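Local coordinates for protein INRS (PDB 5FMN) that responds to nickel and probably represses transcription by binding DNA, this chain being the metal-sensitive repressor domain that makes up its helical C-terminal part, at residues Val30-Arg35 with Asp68-Leu73; Thr84-Glu89 with Glu93-Glu98; Thr45-Asn50 with Pro54-Gln59; Gly38-Val43 with Ala61-Ala66; Leu73-His78 with Lys100-Arg105. All coordinates share one frame; numbering follows the deposited sequence.

From the N terminus, helix 26-48 runs out to a short turn and helix 53-89 runs back along it. Contact 3 closes a short loop right at that turn. Contact 4 closes a larger loop around it, and contact 1 a larger one still, so the three nest like the rungs of one hairpin. Beyond them, helix 53-89 continues to a second turn and helix 92-106 folds back. There contact 2 closes a loop just as short, and contact 5 encloses it. A probable hydrogen bond from H78 NE2 to E98 O joins these two. The two nests do not cross, though segments 68-73 and 73-78 share L73. Helix 53-89 serves all five and ties the hairpins together.

Contact 1: Val30-Arg35 with Asp68-Leu73; sequences VNRLSR and DRVARL
L73 lays its CD1 methyl over one face of the R32 guanidinium. The methyl stands 3.4 Å above the plane of that group and is shifted toward its rim. R32 NE is the closest atom, 3.5 Å from L73 CD1, and R32 CZ follows at 3.6 Å from the same methyl. The charged end has its polar mate elsewhere: NH1 makes a salt bridge with E24 of the same chain. The R32 chain is extended from CG to NE, and its CG lies beside the backbone N (chi1 -73°). The R32 and L73 side chains cross at about a right angle. Nearer the backbone of R32, this residue and V70 slide past each other in opposite directions, with R32 CB 3.8 Å from V70 CG2. The other branch of V70 serves L33. There V70 CG1 meets L33 CD2 at 4.1 Å, and the two side chains cross squarely. No hydrogen bond joins the segments. With an alanine here in place of R32, E24 would probably lose its salt-bridge mate and the L73 methyl would lose the flat group it packs against.

The second subunit adds to the packing, with V43 of that subunit on L33 and V60 of that subunit on A71. R72 bridges to D104 of the third subunit. The local helix axes run antiparallel at 165°, 10.5 Å apart. This is the packing of an antiparallel helical hairpin, as in the all-helical CsoR-type repressors, where such hairpins from two subunits build the dimer.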
# COMPACT_ATOMS: atom_id res chain seq x y z
N VAL B 30 17.92 9.17 14.68
CA VAL B 30 18.89 8.11 14.79
C VAL B 30 18.37 7.07 15.81
O VAL B 30 18.41 5.87 15.60
CB VAL B 30 20.25 8.66 15.20
CG1 VAL B 30 21.15 7.55 15.74
CG2 VAL B 30 20.91 9.39 14.04
N ASN B 31 17.79 7.59 16.88
CA ASN B 31 17.17 6.78 17.88
C ASN B 31 16.10 5.88 17.32
O ASN B 31 16.09 4.67 17.60
CB ASN B 31 16.51 7.70 18.90
CG ASN B 31 16.52 7.13 20.28
OD1 ASN B 31 15.68 6.27 20.61
ND2 ASN B 31 17.41 7.64 21.12
N ARG B 32 15.13 6.48 16.63
CA ARG B 32 14.00 5.72 16.09
C ARG B 32 14.51 4.63 15.15
O ARG B 32 14.05 3.50 15.18
CB ARG B 32 13.06 6.63 15.35
CG ARG B 32 12.24 7.53 16.24
CD ARG B 32 11.19 8.29 15.44
NE ARG B 32 9.99 8.62 16.23
CZ ARG B 32 9.88 9.69 17.02
NH1 ARG B 32 10.88 10.57 17.18
NH2 ARG B 32 8.75 9.88 17.66
N LEU B 33 15.57 4.95 14.42
CA LEU B 33 16.18 3.99 13.51
C LEU B 33 16.91 2.86 14.23
O LEU B 33 16.95 1.74 13.72
CB LEU B 33 17.12 4.71 12.54
CG LEU B 33 16.41 5.59 11.50
CD1 LEU B 33 17.37 6.59 10.88
CD2 LEU B 33 15.80 4.71 10.42
N SER B 34 17.54 3.16 15.36
CA SER B 34 18.15 2.13 16.21
C SER B 34 17.15 1.18 16.74
O SER B 34 17.39 -0.01 16.70
CB SER B 34 18.93 2.76 17.34
OG SER B 34 20.03 3.47 16.77
N ARG B 35 15.98 1.70 17.13
CA ARG B 35 14.85 0.86 17.58
C ARG B 35 14.36 -0.07 16.49
O ARG B 35 14.03 -1.22 16.74
CB ARG B 35 13.66 1.70 18.07
CG ARG B 35 13.76 2.20 19.51
CD ARG B 35 12.47 2.89 19.92
NE ARG B 35 11.97 2.52 21.26
CZ ARG B 35 10.79 1.92 21.48
NH1 ARG B 35 9.99 1.63 20.46
NH2 ARG B 35 10.42 1.61 22.72
N ASP B 68 7.43 3.43 8.45
CA ASP B 68 6.53 4.39 7.86
C ASP B 68 6.50 5.67 8.68
O ASP B 68 6.59 6.74 8.13
CB ASP B 68 5.11 3.82 7.74
CG ASP B 68 4.96 2.78 6.62
OD1 ASP B 68 5.85 2.65 5.76
OD2 ASP B 68 3.91 2.11 6.59
N ARG B 69 6.45 5.55 10.01
CA ARG B 69 6.38 6.71 10.91
C ARG B 69 7.65 7.53 10.89
O ARG B 69 7.58 8.75 10.90
CB ARG B 69 6.06 6.30 12.35
CG ARG B 69 4.69 5.65 12.49
CD ARG B 69 4.22 5.51 13.95
NE ARG B 69 5.24 4.89 14.80
CZ ARG B 69 5.41 3.58 15.00
NH1 ARG B 69 4.60 2.68 14.42
NH2 ARG B 69 6.42 3.16 15.76
N VAL B 70 8.80 6.87 10.79
CA VAL B 70 10.07 7.55 10.50
C VAL B 70 10.08 8.30 9.16
O VAL B 70 10.50 9.46 9.07
CB VAL B 70 11.26 6.57 10.50
CG1 VAL B 70 12.53 7.22 9.98
CG2 VAL B 70 11.53 6.09 11.90
N ALA B 71 9.66 7.62 8.11
CA ALA B 71 9.57 8.25 6.82
C ALA B 71 8.71 9.48 6.92
O ALA B 71 9.07 10.54 6.44
CB ALA B 71 9.02 7.27 5.79
N ARG B 72 7.57 9.32 7.58
CA ARG B 72 6.60 10.40 7.70
C ARG B 72 7.21 11.61 8.44
O ARG B 72 7.03 12.74 8.03
CB ARG B 72 5.32 9.87 8.35
CG ARG B 72 4.18 10.85 8.44
CD ARG B 72 3.86 11.56 7.14
NE ARG B 72 3.28 12.87 7.45
CZ ARG B 72 2.01 13.07 7.80
NH1 ARG B 72 1.13 12.07 7.79
NH2 ARG B 72 1.59 14.29 8.12
N LEU B 73 8.03 11.37 9.45
CA LEU B 73 8.66 12.45 10.17
C LEU B 73 9.65 13.20 9.31
O LEU B 73 9.80 14.41 9.43
CB LEU B 73 9.40 11.93 11.42
CG LEU B 73 8.51 11.52 12.61
CD1 LEU B 73 9.39 10.91 13.69
CD2 LEU B 73 7.70 12.69 13.16

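Contact 2: Thr84-Glu89 with Glu93-Glu98; sequences TRAAAE and EQELAE
R85 and E95 face each other across two helix segments that run antiparallel at 176°, with axes 9.5 Å apart and the CA atoms of A86 and E95 the nearest across the segments. The R85 guanidinium grips the E95 carboxylate side-on, one nitrogen to each oxygen. R85 NE gives a hydrogen bond of 3.0 Å to E95 OE2, which lies at the guanidinium edge and in its plane. R85 NH2 gives a shorter one, 2.7 Å to E95 OE1, but this oxygen is tilted out of that plane and the bond is more bent. Both oxygens are met on their syn sides. The two flat groups do not share a plane; they stand 56° apart. R85 bends at chi3 (51°) and E95 bends at chi2, which brings the ends together. The two hydrogen bonds together should fix the rotation of the carboxylate of this buried glutamate.

E98 joins from the next turn, although R85 NH2 to E98 OE1 is a long salt bridge at 4.0 Å. Nearer the backbone of E95, its CG packs against A86 CB at 4.0 Å. C82 of the same chain touches both glutamates, and I83 of the third subunit packs on A86. The result is a three-residue salt-bridge network inside an antiparallel helical hairpin, beside the turn that joins helix 53-89 to helix 92-106.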
# COMPACT_ATOMS: atom_id res chain seq x y z
N THR B 84 8.16 26.99 4.30
CA THR B 84 8.87 28.10 4.95
C THR B 84 9.73 28.92 3.95
O THR B 84 9.65 30.14 3.89
CB THR B 84 9.76 27.59 6.11
OG1 THR B 84 8.95 27.00 7.14
CG2 THR B 84 10.57 28.72 6.69
N ARG B 85 10.52 28.22 3.14
CA ARG B 85 11.36 28.86 2.12
C ARG B 85 10.54 29.60 1.04
O ARG B 85 10.96 30.64 0.54
CB ARG B 85 12.25 27.80 1.48
CG ARG B 85 13.51 28.32 0.81
CD ARG B 85 14.58 27.22 0.70
NE ARG B 85 14.04 25.99 0.11
CZ ARG B 85 14.02 24.78 0.68
NH1 ARG B 85 14.60 24.57 1.85
NH2 ARG B 85 13.42 23.77 0.08
N ALA B 86 9.36 29.07 0.71
CA ALA B 86 8.39 29.74 -0.16
C ALA B 86 7.85 31.06 0.38
O ALA B 86 7.80 32.06 -0.35
CB ALA B 86 7.21 28.80 -0.46
N ALA B 87 7.43 31.07 1.63
CA ALA B 87 7.04 32.33 2.28
C ALA B 87 8.20 33.33 2.32
O ALA B 87 7.99 34.51 2.02
CB ALA B 87 6.51 32.06 3.67
N ALA B 88 9.41 32.85 2.61
CA ALA B 88 10.56 33.72 2.87
C ALA B 88 11.11 34.34 1.61
O ALA B 88 11.50 35.52 1.58
CB ALA B 88 11.66 32.94 3.57
N GLU B 89 11.15 33.51 0.57
CA GLU B 89 11.87 33.83 -0.64
C GLU B 89 10.97 33.95 -1.90
O GLU B 89 11.31 34.70 -2.80
CB GLU B 89 13.09 32.88 -0.75
CG GLU B 89 14.25 33.40 0.09
CD GLU B 89 15.34 32.37 0.39
OE1 GLU B 89 15.33 31.24 -0.16
OE2 GLU B 89 16.23 32.69 1.21
N GLU B 93 7.52 27.74 -7.58
CA GLU B 93 7.71 26.64 -8.55
C GLU B 93 8.78 25.65 -8.07
O GLU B 93 8.56 24.44 -8.07
CB GLU B 93 8.12 27.15 -9.96
CG GLU B 93 7.77 28.59 -10.34
CD GLU B 93 6.28 28.83 -10.51
OE1 GLU B 93 5.48 27.89 -10.25
OE2 GLU B 93 5.92 29.96 -10.91
N GLN B 94 9.91 26.20 -7.66
CA GLN B 94 11.06 25.43 -7.14
C GLN B 94 10.63 24.59 -5.94
O GLN B 94 10.99 23.40 -5.81
CB GLN B 94 12.22 26.36 -6.68
CG GLN B 94 13.60 26.05 -7.28
CD GLN B 94 14.40 27.31 -7.63
OE1 GLN B 94 14.06 28.04 -8.57
NE2 GLN B 94 15.47 27.56 -6.88
N GLU B 95 9.89 25.24 -5.04
CA GLU B 95 9.50 24.62 -3.78
C GLU B 95 8.45 23.56 -3.93
O GLU B 95 8.56 22.48 -3.34
CB GLU B 95 9.02 25.65 -2.78
CG GLU B 95 10.08 26.66 -2.34
CD GLU B 95 11.44 26.08 -2.04
OE1 GLU B 95 11.53 24.97 -1.50
OE2 GLU B 95 12.43 26.79 -2.29
N LEU B 96 7.46 23.82 -4.78
CA LEU B 96 6.54 22.76 -5.19
C LEU B 96 7.26 21.53 -5.75
O LEU B 96 6.89 20.41 -5.48
CB LEU B 96 5.55 23.27 -6.24
CG LEU B 96 4.38 24.11 -5.74
CD1 LEU B 96 3.41 24.29 -6.90
CD2 LEU B 96 3.70 23.52 -4.51
N ALA B 97 8.25 21.77 -6.60
CA ALA B 97 8.90 20.69 -7.31
C ALA B 97 9.76 19.88 -6.33
O ALA B 97 9.89 18.69 -6.49
CB ALA B 97 9.75 21.24 -8.46
N GLU B 98 10.35 20.55 -5.34
CA GLU B 98 11.04 19.89 -4.24
C GLU B 98 10.13 19.00 -3.41
O GLU B 98 10.52 17.93 -2.93
CB GLU B 98 11.64 20.93 -3.29
CG GLU B 98 13.04 21.36 -3.68
CD GLU B 98 14.07 20.43 -3.12
OE1 GLU B 98 14.26 20.43 -1.88
OE2 GLU B 98 14.62 19.63 -3.91

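Contact 3: Thr45-Asn50 with Pro54-Gln59; sequences TMVQEN and PEVLIQ
M46 reaches across to V56 and has more of its surface buried here than any other residue of the two segments. Its CG lies beside the backbone N (chi1 -76°), and the chain then bends at chi3 (64°). The bend turns the CE methyl onto the backbone of the opposite helix. M46 CE lies 3.5 Å from E55 O and equally near V56 N. The same methyl meets two side chains: M46 CE is 3.7 Å from E55 CB and 3.7 Å from V56 CG2. The sulfur works on another neighbour. M46 SD touches Q59 CG at 3.9 Å, and the two side chains cross at about a right angle.

V56 divides its branches. CG2 takes the M46 methyl, while V56 CG1 meets V47 CG2 at 4.2 Å. The valines also cross at about a right angle. No hydrogen bond links the segments; they meet by van der Waals packing, part of it against the backbone. With an alanine here in place of M46, a gap would probably open over the E55-V56 backbone and Q59 would lose the sulfur it packs against.

The second subunit packs on the same region, with its L26 on V47 and its I74 on V56. Q59 also touches H39 and V43 of helix 26-48. Within segment 45-50 the first helix ends in a Schellman motif. N50, with positive phi (42°), is its C-prime residue; R51 N bonds to M46 O and N50 N to V47 O. The contact therefore sits at the turn of an antiparallel helical hairpin, where helix 26-48 stops and helix 53-89 sets out.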
# COMPACT_ATOMS: atom_id res chain seq x y z
N THR B 45 15.70 -13.56 15.35
CA THR B 45 15.58 -14.51 16.46
C THR B 45 14.31 -15.37 16.40
O THR B 45 14.37 -16.57 16.60
CB THR B 45 15.64 -13.76 17.80
OG1 THR B 45 16.95 -13.24 17.99
CG2 THR B 45 15.29 -14.68 18.96
N MET B 46 13.17 -14.76 16.12
CA MET B 46 11.90 -15.50 16.05
C MET B 46 11.93 -16.58 14.98
O MET B 46 11.32 -17.63 15.11
CB MET B 46 10.72 -14.57 15.75
CG MET B 46 10.25 -13.73 16.92
SD MET B 46 8.79 -12.72 16.52
CE MET B 46 7.56 -13.99 16.19
N VAL B 47 12.56 -16.27 13.86
CA VAL B 47 12.65 -17.21 12.76
C VAL B 47 13.56 -18.40 13.14
O VAL B 47 13.20 -19.55 12.90
CB VAL B 47 13.15 -16.50 11.50
CG1 VAL B 47 13.52 -17.50 10.40
CG2 VAL B 47 12.09 -15.53 10.99
N GLN B 48 14.70 -18.11 13.76
CA GLN B 48 15.64 -19.15 14.22
C GLN B 48 14.98 -20.10 15.22
O GLN B 48 15.29 -21.28 15.24
CB GLN B 48 16.90 -18.52 14.81
CG GLN B 48 17.78 -17.88 13.75
CD GLN B 48 18.89 -17.00 14.30
OE1 GLN B 48 18.71 -16.27 15.28
NE2 GLN B 48 20.03 -17.00 13.62
N GLU B 49 14.01 -19.61 15.98
CA GLU B 49 13.27 -20.42 16.93
C GLU B 49 11.98 -21.05 16.35
O GLU B 49 11.11 -21.51 17.09
CB GLU B 49 12.94 -19.58 18.17
CG GLU B 49 14.18 -19.12 18.92
CD GLU B 49 13.85 -18.24 20.12
OE1 GLU B 49 12.65 -17.97 20.35
OE2 GLU B 49 14.79 -17.79 20.83
N ASN B 50 11.86 -21.07 15.02
CA ASN B 50 10.68 -21.66 14.34
C ASN B 50 9.32 -21.33 14.99
O ASN B 50 8.42 -22.17 15.05
CB ASN B 50 10.87 -23.17 14.16
N PRO B 54 2.12 -16.52 11.71
CA PRO B 54 1.34 -15.31 12.05
C PRO B 54 1.99 -14.41 13.09
O PRO B 54 1.89 -13.18 12.96
CB PRO B 54 0.03 -15.87 12.61
CG PRO B 54 -0.12 -17.20 11.96
CD PRO B 54 1.27 -17.73 11.70
N GLU B 55 2.62 -15.01 14.11
CA GLU B 55 3.44 -14.25 15.08
C GLU B 55 4.58 -13.49 14.41
O GLU B 55 4.85 -12.34 14.76
CB GLU B 55 4.05 -15.16 16.16
CG GLU B 55 3.07 -15.75 17.15
CD GLU B 55 3.76 -16.56 18.26
OE1 GLU B 55 5.01 -16.49 18.37
OE2 GLU B 55 3.06 -17.24 19.04
N VAL B 56 5.28 -14.15 13.50
CA VAL B 56 6.40 -13.53 12.79
C VAL B 56 5.89 -12.37 11.93
O VAL B 56 6.45 -11.26 11.99
CB VAL B 56 7.20 -14.55 11.94
CG1 VAL B 56 8.26 -13.85 11.09
CG2 VAL B 56 7.87 -15.58 12.84
N LEU B 57 4.79 -12.60 11.22
CA LEU B 57 4.20 -11.55 10.36
C LEU B 57 3.68 -10.34 11.14
O LEU B 57 3.74 -9.20 10.63
CB LEU B 57 3.08 -12.12 9.47
CG LEU B 57 3.56 -13.09 8.38
CD1 LEU B 57 2.39 -13.67 7.62
CD2 LEU B 57 4.52 -12.41 7.41
N ILE B 58 3.16 -10.59 12.34
CA ILE B 58 2.73 -9.52 13.25
C ILE B 58 3.91 -8.62 13.61
O ILE B 58 3.76 -7.39 13.67
CB ILE B 58 2.10 -10.12 14.54
CG1 ILE B 58 0.64 -10.53 14.28
CG2 ILE B 58 2.16 -9.13 15.70
CD1 ILE B 58 0.15 -11.71 15.10
N GLN B 59 5.06 -9.22 13.88
CA GLN B 59 6.28 -8.48 14.20
C GLN B 59 6.88 -7.69 12.97
O GLN B 59 7.26 -6.52 13.09
CB GLN B 59 7.30 -9.45 14.81
CG GLN B 59 8.09 -8.89 15.98
CD GLN B 59 7.24 -8.32 17.08
OE1 GLN B 59 6.11 -8.78 17.38
NE2 GLN B 59 7.76 -7.27 17.69

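Contact 4: Gly38-Val43 with Ala61-Ala66; sequences GHIRGV and AAVRGA
H39, I40 and V43 close on V63 in the middle of an antiparallel helical hairpin, one that takes part in the subunit pairing of this CsoR-like fold. The local axes run at 164° to each other, 9.9 Å apart, and H39 is level with V63.

H39 comes first in sequence. It slides past V63 in the opposite direction, and its CB is 3.9 Å from V63 CG2. The ring lies oblique to that methyl, with H39 ND1 at 4.0 Å from V63 CG2. Q59 of the same chain lies next to the ring, by CE1.

I40 follows and reaches the other branch of V63, crossing it at about a right angle.

V43 is one turn further on. Its CG2 meets V63 CG2 at 4.2 Å, a looser touch than those of H39 and I40. I40 of the second subunit packs on I40 and L33 of that subunit on V43, so both residues face the dimer interface as well as the hairpin. R41 makes a salt bridge to E37 of the second subunit.

The torsion of V63 (chi1 172°) sets CG1 opposite the backbone N and CG2 beside it. One methyl thus serves H39 and V43, while V63 CG1 lies 3.9 Å from both I40 CG1 and I40 CD1.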
# COMPACT_ATOMS: atom_id res chain seq x y z
N GLY B 38 16.89 -2.92 16.07
CA GLY B 38 16.68 -3.89 17.16
C GLY B 38 15.45 -4.75 16.95
O GLY B 38 15.43 -5.91 17.30
N HIS B 39 14.45 -4.18 16.33
CA HIS B 39 13.21 -4.86 16.06
C HIS B 39 13.34 -5.85 14.92
O HIS B 39 12.70 -6.90 14.92
CB HIS B 39 12.17 -3.84 15.67
CG HIS B 39 11.04 -3.74 16.62
ND1 HIS B 39 9.91 -4.51 16.52
CD2 HIS B 39 10.86 -2.93 17.70
CE1 HIS B 39 9.07 -4.19 17.49
NE2 HIS B 39 9.63 -3.24 18.22
N ILE B 40 14.16 -5.52 13.93
CA ILE B 40 14.48 -6.48 12.87
C ILE B 40 15.32 -7.63 13.36
O ILE B 40 15.11 -8.77 12.94
CB ILE B 40 15.17 -5.80 11.68
CG1 ILE B 40 14.10 -5.34 10.72
CG2 ILE B 40 16.08 -6.74 10.91
CD1 ILE B 40 14.49 -4.05 10.08
N ARG B 41 16.26 -7.35 14.24
CA ARG B 41 17.06 -8.40 14.85
C ARG B 41 16.15 -9.35 15.68
O ARG B 41 16.27 -10.58 15.62
CB ARG B 41 18.13 -7.71 15.69
CG ARG B 41 19.40 -8.48 15.85
CD ARG B 41 20.39 -7.66 16.63
NE ARG B 41 21.54 -8.48 16.96
CZ ARG B 41 22.56 -8.72 16.15
NH1 ARG B 41 22.60 -8.17 14.93
NH2 ARG B 41 23.57 -9.48 16.57
N GLY B 42 15.13 -8.78 16.34
CA GLY B 42 14.09 -9.57 17.00
C GLY B 42 13.30 -10.51 16.11
O GLY B 42 13.06 -11.65 16.47
N VAL B 43 12.90 -10.04 14.94
CA VAL B 43 12.26 -10.90 13.94
C VAL B 43 13.18 -12.06 13.53
O VAL B 43 12.70 -13.17 13.27
CB VAL B 43 11.86 -10.10 12.68
CG1 VAL B 43 11.29 -11.00 11.58
CG2 VAL B 43 10.85 -9.02 13.04
N ALA B 61 5.02 -6.58 10.46
CA ALA B 61 4.07 -5.46 10.30
C ALA B 61 4.45 -4.28 11.21
O ALA B 61 4.41 -3.12 10.80
CB ALA B 61 2.65 -5.93 10.60
N ALA B 62 4.81 -4.57 12.46
CA ALA B 62 5.17 -3.53 13.43
C ALA B 62 6.43 -2.79 12.99
O ALA B 62 6.54 -1.58 13.16
CB ALA B 62 5.40 -4.15 14.81
N VAL B 63 7.39 -3.54 12.47
CA VAL B 63 8.60 -2.96 11.91
C VAL B 63 8.27 -2.05 10.71
O VAL B 63 8.77 -0.93 10.59
CB VAL B 63 9.55 -4.07 11.40
CG1 VAL B 63 10.71 -3.44 10.64
CG2 VAL B 63 10.06 -4.92 12.54
N ARG B 64 7.44 -2.53 9.80
CA ARG B 64 7.02 -1.73 8.69
C ARG B 64 6.28 -0.46 9.16
O ARG B 64 6.52 0.64 8.66
CB ARG B 64 6.15 -2.55 7.72
CG ARG B 64 5.43 -1.67 6.73
CD ARG B 64 5.23 -2.14 5.30
NE ARG B 64 4.62 -0.99 4.64
CZ ARG B 64 4.39 -0.88 3.35
NH1 ARG B 64 4.75 -1.83 2.50
NH2 ARG B 64 3.82 0.23 2.89
N GLY B 65 5.42 -0.60 10.16
CA GLY B 65 4.75 0.57 10.73
C GLY B 65 5.73 1.57 11.29
O GLY B 65 5.60 2.78 11.04
N ALA B 66 6.74 1.08 12.00
CA ALA B 66 7.77 1.95 12.57
C ALA B 66 8.54 2.68 11.50
O ALA B 66 8.95 3.82 11.70
CB ALA B 66 8.74 1.17 13.44

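Contact 5: Leu73-His78 with Lys100-Arg105; sequences LILDDH and KEALDR
L75 and H78 both send CG out opposite their own backbone N, with chi1 at -178° and -173°, and this brings the two side chains against A102 and L103. The L75 fork spreads over both partners. L75 CD1 rests on A102 CB at 4.0 Å, and L75 CD2 meets L103 CD2 at 4.0 Å. The two leucines cross at about a right angle. The CD2 end of L103 comes nearer to L75 than its CB does.

H78 is one turn further along. Its ring stands oblique to the A102 methyl, with H78 CD2 3.5 Å from A102 CB and H78 NE2 3.8 Å from the same carbon. NE2 also makes a probable hydrogen bond to the backbone O of E98, one turn before A102. This bond would hold the rotation of the ring and give its buried nitrogen a partner. Between the two segments themselves there is no hydrogen bond; the small A102 side chain is simply packed by L75 and H78.

The segments run antiparallel at 171°, their axes 10.6 Å apart. Helix 92-106 thus lies along the later part of helix 53-89. C53 of the second subunit packs on H78, while L103 of the third subunit packs on L75. Helix 26-48 lies beside the same part of helix 53-89, with L29 on I74.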
# COMPACT_ATOMS: atom_id res chain seq x y z
N LEU B 73 8.03 11.37 9.45
CA LEU B 73 8.66 12.45 10.17
C LEU B 73 9.65 13.20 9.31
O LEU B 73 9.80 14.41 9.43
CB LEU B 73 9.40 11.93 11.42
CG LEU B 73 8.51 11.52 12.61
CD1 LEU B 73 9.39 10.91 13.69
CD2 LEU B 73 7.70 12.69 13.16
N ILE B 74 10.38 12.47 8.49
CA ILE B 74 11.40 13.08 7.63
C ILE B 74 10.74 13.95 6.56
O ILE B 74 11.22 15.05 6.25
CB ILE B 74 12.26 12.01 6.92
CG1 ILE B 74 13.13 11.27 7.95
CG2 ILE B 74 13.15 12.64 5.86
CD1 ILE B 74 13.65 9.93 7.48
N LEU B 75 9.64 13.43 6.03
CA LEU B 75 8.82 14.16 5.10
C LEU B 75 8.19 15.43 5.68
O LEU B 75 8.15 16.46 5.00
CB LEU B 75 7.75 13.24 4.54
CG LEU B 75 6.81 13.85 3.49
CD1 LEU B 75 7.59 14.09 2.20
CD2 LEU B 75 5.62 12.94 3.25
N ASP B 76 7.63 15.34 6.88
CA ASP B 76 7.07 16.53 7.54
C ASP B 76 8.08 17.65 7.67
O ASP B 76 7.77 18.79 7.34
CB ASP B 76 6.54 16.16 8.92
CG ASP B 76 5.20 15.45 8.85
OD1 ASP B 76 4.60 15.44 7.73
OD2 ASP B 76 4.76 14.92 9.92
N ASP B 77 9.31 17.32 8.09
CA ASP B 77 10.37 18.33 8.22
C ASP B 77 10.76 18.93 6.88
O ASP B 77 10.93 20.13 6.78
CB ASP B 77 11.62 17.77 8.94
CG ASP B 77 11.37 17.49 10.44
OD1 ASP B 77 10.45 18.11 11.03
OD2 ASP B 77 12.08 16.66 11.04
N HIS B 78 10.89 18.09 5.86
CA HIS B 78 11.11 18.56 4.49
C HIS B 78 10.02 19.55 4.01
O HIS B 78 10.32 20.65 3.55
CB HIS B 78 11.21 17.37 3.55
CG HIS B 78 11.61 17.73 2.15
ND1 HIS B 78 12.91 18.02 1.80
CD2 HIS B 78 10.88 17.86 1.02
CE1 HIS B 78 12.96 18.34 0.52
NE2 HIS B 78 11.73 18.29 0.03
N LYS B 100 7.34 17.69 -4.40
CA LYS B 100 6.77 16.62 -5.21
C LYS B 100 7.75 15.48 -5.40
O LYS B 100 7.33 14.33 -5.38
CB LYS B 100 6.28 17.14 -6.56
CG LYS B 100 4.98 17.93 -6.44
CD LYS B 100 4.78 18.93 -7.58
CE LYS B 100 3.38 19.50 -7.55
NZ LYS B 100 3.02 20.09 -8.86
N GLU B 101 9.05 15.81 -5.50
CA GLU B 101 10.09 14.81 -5.58
C GLU B 101 10.10 13.96 -4.33
O GLU B 101 10.33 12.75 -4.39
CB GLU B 101 11.51 15.41 -5.74
CG GLU B 101 12.42 14.47 -6.58
CD GLU B 101 13.93 14.46 -6.24
OE1 GLU B 101 14.59 15.52 -6.13
OE2 GLU B 101 14.50 13.33 -6.20
N ALA B 102 10.01 14.63 -3.19
CA ALA B 102 10.05 13.95 -1.92
C ALA B 102 8.84 13.04 -1.76
O ALA B 102 8.99 11.92 -1.28
CB ALA B 102 10.09 14.98 -0.80
N LEU B 103 7.66 13.50 -2.15
CA LEU B 103 6.45 12.65 -2.19
C LEU B 103 6.53 11.51 -3.19
O LEU B 103 5.97 10.45 -2.97
CB LEU B 103 5.21 13.47 -2.57
CG LEU B 103 4.56 14.31 -1.50
CD1 LEU B 103 3.41 15.10 -2.09
CD2 LEU B 103 4.07 13.40 -0.39
N ASP B 104 7.14 11.76 -4.34
CA ASP B 104 7.32 10.67 -5.30
C ASP B 104 8.03 9.52 -4.59
O ASP B 104 7.53 8.41 -4.61
CB ASP B 104 8.11 11.14 -6.52
CG ASP B 104 7.30 12.09 -7.43
OD1 ASP B 104 6.04 12.05 -7.38
OD2 ASP B 104 7.93 12.83 -8.23
N ARG B 105 9.14 9.81 -3.90
CA ARG B 105 10.00 8.74 -3.35
C ARG B 105 9.44 8.19 -2.04
O ARG B 105 9.78 7.09 -1.63
CB ARG B 105 11.48 9.20 -3.17
CG ARG B 105 12.12 9.86 -4.41
CD ARG B 105 12.68 8.94 -5.51
NE ARG B 105 11.63 8.49 -6.43
CZ ARG B 105 11.03 9.25 -7.36
NH1 ARG B 105 11.32 10.55 -7.50
NH2 ARG B 105 10.09 8.71 -8.14